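Local coordinates for Di-haem cytochrome c peroxidase family protein (Burkholderia thailandensis E264, PDB 6NX0) that is a diheme enzyme of the bacterial cytochrome c peroxidase and MauG family, probably reducing peroxide with electrons passed between its two c-type hemes, at residues Gly187-Ser191 against Tyr366-Pro370; Met302-Thr306 against Thr369-Arg373. All blocks are in the same frame, centred on the assembly; numbering follows the deposited sequence. Where two conformers were deposited one is given.

Contact 1: Gly187-Ser191 against Tyr366-Pro370. With HEC (heme c), chain B.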
# COMPACT_ATOMS: atom_id res chain seq x y z
N GLY A 187 -8.76 -4.78 5.31
CA GLY A 187 -7.58 -4.96 6.13
C GLY A 187 -6.63 -6.01 5.60
O GLY A 187 -6.80 -6.58 4.52
N GLY A 188 -5.62 -6.27 6.40
CA GLY A 188 -4.46 -7.06 6.01
C GLY A 188 -3.41 -6.23 5.32
O GLY A 188 -3.71 -5.31 4.56
N LEU A 189 -2.15 -6.60 5.57
CA LEU A 189 -1.02 -5.92 4.96
C LEU A 189 -0.58 -6.66 3.70
O LEU A 189 -0.90 -7.84 3.48
CB LEU A 189 0.13 -5.79 5.96
CG LEU A 189 -0.22 -4.84 7.11
CD1 LEU A 189 0.60 -5.17 8.33
CD2 LEU A 189 0.01 -3.40 6.70
N PHE A 190 0.15 -5.93 2.87
CA PHE A 190 0.39 -6.22 1.46
C PHE A 190 -0.89 -5.98 0.64
O PHE A 190 -2.00 -5.93 1.19
CB PHE A 190 0.89 -7.65 1.21
CG PHE A 190 2.21 -7.97 1.85
CD1 PHE A 190 3.37 -7.31 1.46
CD2 PHE A 190 2.30 -8.96 2.82
CE1 PHE A 190 4.60 -7.64 2.02
CE2 PHE A 190 3.52 -9.29 3.39
CZ PHE A 190 4.67 -8.65 2.99
N SER A 191 -0.74 -5.83 -0.67
CA SER A 191 -1.87 -5.49 -1.53
C SER A 191 -2.86 -6.63 -1.68
O SER A 191 -3.99 -6.39 -2.11
CB SER A 191 -1.39 -5.06 -2.90
OG SER A 191 -0.73 -3.81 -2.84
N TYR A 366 -8.79 -8.58 -7.31
CA TYR A 366 -8.98 -7.60 -6.26
C TYR A 366 -7.67 -7.28 -5.57
O TYR A 366 -6.85 -8.18 -5.30
CB TYR A 366 -9.98 -8.09 -5.22
CG TYR A 366 -11.43 -7.98 -5.61
CD1 TYR A 366 -11.97 -8.74 -6.65
CD2 TYR A 366 -12.28 -7.13 -4.92
CE1 TYR A 366 -13.33 -8.61 -7.00
CE2 TYR A 366 -13.61 -7.02 -5.23
CZ TYR A 366 -14.12 -7.76 -6.27
OH TYR A 366 -15.47 -7.61 -6.57
N LEU A 367 -7.49 -6.01 -5.23
CA LEU A 367 -6.30 -5.50 -4.55
C LEU A 367 -6.75 -4.48 -3.52
O LEU A 367 -7.79 -3.84 -3.67
CB LEU A 367 -5.33 -4.86 -5.56
CG LEU A 367 -4.74 -5.83 -6.57
CD1 LEU A 367 -4.13 -5.03 -7.73
CD2 LEU A 367 -3.70 -6.70 -5.88
N ARG A 368 -5.95 -4.31 -2.46
CA ARG A 368 -6.32 -3.38 -1.39
C ARG A 368 -6.22 -1.95 -1.90
O ARG A 368 -5.21 -1.54 -2.47
CB ARG A 368 -5.44 -3.57 -0.15
CG ARG A 368 -6.15 -3.15 1.16
CD ARG A 368 -5.25 -3.21 2.42
NE ARG A 368 -4.31 -2.09 2.38
CZ ARG A 368 -3.00 -2.15 2.58
NH1 ARG A 368 -2.40 -3.28 2.93
NH2 ARG A 368 -2.30 -1.04 2.42
N THR A 369 -7.28 -1.17 -1.69
CA THR A 369 -7.27 0.22 -2.12
C THR A 369 -6.19 0.98 -1.35
O THR A 369 -6.26 1.03 -0.11
CB THR A 369 -8.62 0.85 -1.89
OG1 THR A 369 -9.58 0.11 -2.68
CG2 THR A 369 -8.60 2.31 -2.28
N PRO A 370 -5.19 1.55 -2.02
CA PRO A 370 -4.11 2.22 -1.30
C PRO A 370 -4.52 3.61 -0.87
O PRO A 370 -5.25 4.30 -1.57
CB PRO A 370 -2.99 2.29 -2.34
CG PRO A 370 -3.73 2.39 -3.64
CD PRO A 370 -4.98 1.57 -3.48
FE HEC B . 8.62 -3.55 2.31
CHA HEC B . 5.25 -3.76 1.52
CHB HEC B . 7.81 -3.17 5.59
CHC HEC B . 11.85 -4.31 3.21
CHD HEC B . 9.45 -4.10 -0.98
NA HEC B . 6.87 -3.39 3.33
C1A HEC B . 5.59 -3.53 2.83
C2A HEC B . 4.65 -3.35 3.91
C3A HEC B . 5.37 -3.08 5.01
C4A HEC B . 6.77 -3.19 4.69
CMA HEC B . 4.83 -2.90 6.43
CAA HEC B . 3.12 -3.45 3.78
CBA HEC B . 2.52 -2.07 3.58
CGA HEC B . 1.04 -2.11 3.29
O1A HEC B . 0.45 -0.99 3.28
O2A HEC B . 0.50 -3.20 2.93
NB HEC B . 9.64 -3.74 4.05
C1B HEC B . 9.10 -3.56 5.31
C2B HEC B . 10.14 -3.78 6.28
C3B HEC B . 11.24 -4.20 5.64
C4B HEC B . 10.95 -4.14 4.23
CMB HEC B . 9.94 -3.64 7.79
CAB HEC B . 12.62 -4.55 6.22
CBB HEC B . 12.52 -5.84 7.07
NC HEC B . 10.31 -4.07 1.31
C1C HEC B . 11.56 -4.29 1.88
C2C HEC B . 12.52 -4.31 0.81
C3C HEC B . 11.89 -4.22 -0.37
C4C HEC B . 10.47 -4.10 -0.07
CMC HEC B . 14.04 -4.31 1.02
CAC HEC B . 12.51 -3.86 -1.73
CBC HEC B . 13.37 -5.00 -2.28
ND HEC B . 7.55 -3.81 0.60
C1D HEC B . 8.12 -4.00 -0.67
C2D HEC B . 7.05 -4.24 -1.61
C3D HEC B . 5.78 -4.21 -0.84
C4D HEC B . 6.16 -3.93 0.52
CMD HEC B . 7.22 -4.60 -3.07
CAD HEC B . 4.36 -4.45 -1.37
CBD HEC B . 4.25 -5.94 -1.64
CGD HEC B . 2.82 -6.41 -1.80
O1D HEC B . 1.90 -5.57 -1.73
O2D HEC B . 2.67 -7.64 -2.09
O HOH W 1 -2.51 -1.79 -2.60
O HOH W 2 8.25 -5.71 2.37

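Contact 2: Met302-Thr306 against Thr369-Arg373. With HEC (heme c), chain C.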
# COMPACT_ATOMS: atom_id res chain seq x y z
N MET A 302 -13.88 9.22 -3.89
CA MET A 302 -14.16 9.09 -2.47
C MET A 302 -14.92 7.83 -2.12
O MET A 302 -14.97 7.47 -0.94
CB MET A 302 -14.95 10.35 -2.04
CG MET A 302 -16.47 10.32 -2.39
SD MET A 302 -16.95 10.08 -4.11
CE MET A 302 -18.71 9.81 -3.95
N SER A 303 -15.54 7.16 -3.10
CA SER A 303 -16.26 5.93 -2.84
C SER A 303 -15.34 4.80 -2.43
O SER A 303 -15.79 3.84 -1.80
CB SER A 303 -17.08 5.51 -4.06
OG SER A 303 -16.27 5.15 -5.15
N CYS A 304 -14.05 4.89 -2.77
CA CYS A 304 -13.05 3.92 -2.36
C CYS A 304 -11.95 4.56 -1.54
O CYS A 304 -11.54 4.01 -0.52
CB CYS A 304 -12.44 3.24 -3.60
SG CYS A 304 -13.69 2.39 -4.57
N HIS A 305 -11.45 5.71 -2.00
CA HIS A 305 -10.41 6.47 -1.31
C HIS A 305 -11.09 7.47 -0.37
O HIS A 305 -11.20 8.67 -0.66
CB HIS A 305 -9.52 7.20 -2.30
CG HIS A 305 -8.82 6.32 -3.29
ND1 HIS A 305 -7.68 5.61 -2.98
CD2 HIS A 305 -9.08 6.08 -4.60
CE1 HIS A 305 -7.28 4.95 -4.06
NE2 HIS A 305 -8.11 5.22 -5.05
N THR A 306 -11.52 6.97 0.78
CA THR A 306 -12.47 7.73 1.59
C THR A 306 -11.81 8.87 2.35
O THR A 306 -10.62 8.85 2.68
CB THR A 306 -13.15 6.80 2.58
OG1 THR A 306 -12.15 6.18 3.37
CG2 THR A 306 -13.97 5.75 1.89
N THR A 369 -7.28 -1.17 -1.69
CA THR A 369 -7.27 0.22 -2.12
C THR A 369 -6.19 0.98 -1.35
O THR A 369 -6.26 1.03 -0.11
CB THR A 369 -8.62 0.85 -1.89
OG1 THR A 369 -9.58 0.11 -2.68
CG2 THR A 369 -8.60 2.31 -2.28
N PRO A 370 -5.19 1.55 -2.02
CA PRO A 370 -4.11 2.22 -1.30
C PRO A 370 -4.52 3.61 -0.87
O PRO A 370 -5.25 4.30 -1.57
CB PRO A 370 -2.99 2.29 -2.34
CG PRO A 370 -3.73 2.39 -3.64
CD PRO A 370 -4.98 1.57 -3.48
N GLY A 371 -4.00 4.04 0.28
CA GLY A 371 -4.13 5.43 0.64
C GLY A 371 -3.28 6.27 -0.30
O GLY A 371 -2.30 5.79 -0.85
N LEU A 372 -3.70 7.52 -0.49
CA LEU A 372 -3.11 8.42 -1.48
C LEU A 372 -2.22 9.50 -0.87
O LEU A 372 -1.72 10.36 -1.61
CB LEU A 372 -4.23 9.07 -2.32
CG LEU A 372 -5.10 8.06 -3.08
CD1 LEU A 372 -6.13 8.77 -3.94
CD2 LEU A 372 -4.24 7.15 -3.94
N ARG A 373 -2.01 9.50 0.45
CA ARG A 373 -1.09 10.47 1.01
C ARG A 373 0.31 10.23 0.45
O ARG A 373 0.76 9.09 0.35
CB ARG A 373 -1.08 10.41 2.53
CG ARG A 373 -2.40 10.94 3.11
CD ARG A 373 -2.57 10.68 4.57
NE ARG A 373 -3.68 11.44 5.16
CZ ARG A 373 -3.59 12.70 5.58
NH1 ARG A 373 -2.45 13.37 5.43
NH2 ARG A 373 -4.64 13.30 6.10
FE HEC C . -7.98 4.61 -7.06
CHA HEC C . -4.96 3.00 -6.91
CHB HEC C . -6.38 7.58 -7.68
CHC HEC C . -10.97 6.08 -7.86
CHD HEC C . -9.62 1.78 -6.09
NA HEC C . -6.04 5.19 -7.20
C1A HEC C . -4.95 4.35 -7.06
C2A HEC C . -3.78 5.14 -7.34
C3A HEC C . -4.17 6.42 -7.44
C4A HEC C . -5.60 6.48 -7.37
CMA HEC C . -3.30 7.62 -7.83
CAA HEC C . -2.32 4.63 -7.25
CBA HEC C . -1.77 4.78 -5.85
CGA HEC C . -0.39 4.20 -5.63
O1A HEC C . 0.00 4.17 -4.43
O2A HEC C . 0.17 3.52 -6.54
NB HEC C . -8.58 6.45 -7.62
C1B HEC C . -7.75 7.57 -7.76
C2B HEC C . -8.57 8.70 -8.16
C3B HEC C . -9.83 8.29 -8.28
C4B HEC C . -9.86 6.88 -7.90
CMB HEC C . -8.02 10.14 -8.33
CAB HEC C . -11.06 9.07 -8.80
CBB HEC C . -10.83 9.56 -10.24
NC HEC C . -9.92 4.07 -6.92
C1C HEC C . -11.00 4.81 -7.37
C2C HEC C . -12.18 4.01 -7.17
C3C HEC C . -11.83 2.86 -6.59
C4C HEC C . -10.39 2.85 -6.45
CMC HEC C . -13.59 4.56 -7.50
CAC HEC C . -12.76 1.81 -5.96
CBC HEC C . -13.63 1.21 -7.08
ND HEC C . -7.38 2.76 -6.54
C1D HEC C . -8.26 1.72 -6.18
C2D HEC C . -7.50 0.51 -6.12
C3D HEC C . -6.10 0.85 -6.46
C4D HEC C . -6.08 2.27 -6.66
CMD HEC C . -8.01 -0.89 -5.78
CAD HEC C . -4.92 -0.12 -6.56
CBD HEC C . -4.92 -0.72 -7.96
CGD HEC C . -3.61 -1.38 -8.27
O1D HEC C . -2.63 -1.19 -7.50
O2D HEC C . -3.50 -1.95 -9.40

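Contact 1: Gly187-Ser191 against Tyr366-Pro370
At the propionate end of the first heme c, in the interface between the two cytochrome c-like halves of a diheme peroxidase, Arg-368 of the short strand 367-368 meets Gly-188 and Ser-191 of the loop 187-191. Its guanidinium takes one propionate in a two-pronged grip, Arg-368 NH1 to O2A at 2.9 Å and NH2 to O1A, both nearly straight, with the carboxylate at the edge of the guanidinium. CG lies anti to the backbone N (chi1 -153°), and the bend at chi3 swings the guanidinium toward the propionate, NH1 lying on the loop side. There NH1 of Arg-368 also donates to a lone pair of Gly-188 O at 2.9 Å, a more bent bond tilted from the guanidinium plane. The N of Phe-190 gives O2A a further hydrogen bond, while the N of Ser-191 serves O1D of the other propionate at 2.9 Å. Loop and arginine together hold the two carboxylates from this side, and the positive charge probably offsets part of theirs; Arg-158 and Arg-194 also bond to the heme. At the base of the arginine side chain the two backbones join directly: Arg-368 N donates to Ser-191 O at 2.9 Å. A water bridges Ser-191 OG and Arg-368 O, lying 2.7 Å from OG and donating a proton to Arg-368 O.

Contact 2: Met302-Thr306 against Thr369-Arg373
With CG beside its backbone N and anti to the carbonyl carbon (chi1 -58°), His-305 sends its imidazole between Thr-369 and Leu-372, and Thr-369 meets it with CG2 anti to its own N. The ring is clasped from both faces. Leu-372 CD1 lies over one, 3.8 Å from the centroid of the His-305 ring and offset toward the rim. Thr-369 CG2 lies over the opposite one, 29° off the normal. Both are CH-pi contacts, and together with the iron bond and the ND1 bonds they probably restrict the rotation of the imidazole. The arrangement belongs to the c-type heme motif Cys-X-X-Cys-His: Cys-304 SG is bonded covalently to CAC of the second heme. His-305 NE2 binds the heme FE at 2.1 Å, with Tyr-397 as the other axial ligand. At the ring edge Pro-370 O takes a weak hydrogen bond from His-305 ND1 at 3.1 Å, bent to 125°; the carbonyl of Phe-319 is the stronger partner of that N-H. Phe-319 O, more than the weak acceptor, would be expected to make the imidazole more electron-rich and a stronger donor to the iron. The segment 369-373 also lines the porphyrin itself, Pro-370 CD lying 3.3 Å from C3D and Leu-372 CD2 3.6 Å from C3A. Around this site, helix 284-293 brings Phe-293 against both His-305 and Leu-372, and the 369-373 loop continues directly from strand 367-368, which pairs antiparallel with strand 324-325, Thr-369 still bonding through its backbone to Gly-323.

Both contacts are buried, and they end on one continuous run of chain: the segments share Thr-369 and Pro-370, which do their packing in contact 2, and the contact centres lie about 11 Å apart. Contact 1, the more central, joins the two heme-bearing halves and is polar, built of charge, backbone amides and a bridging water at the carboxylate rim of one heme. Contact 2 stays within the half that carries the second heme and is largely apolar and metal-centred, with methyl groups and a proline ring packed against the His-305 side of that heme. The run 367-372 therefore ties the two cofactors together structurally, illustrating how one segment can serve a propionate edge and an iron-ligand face in succession.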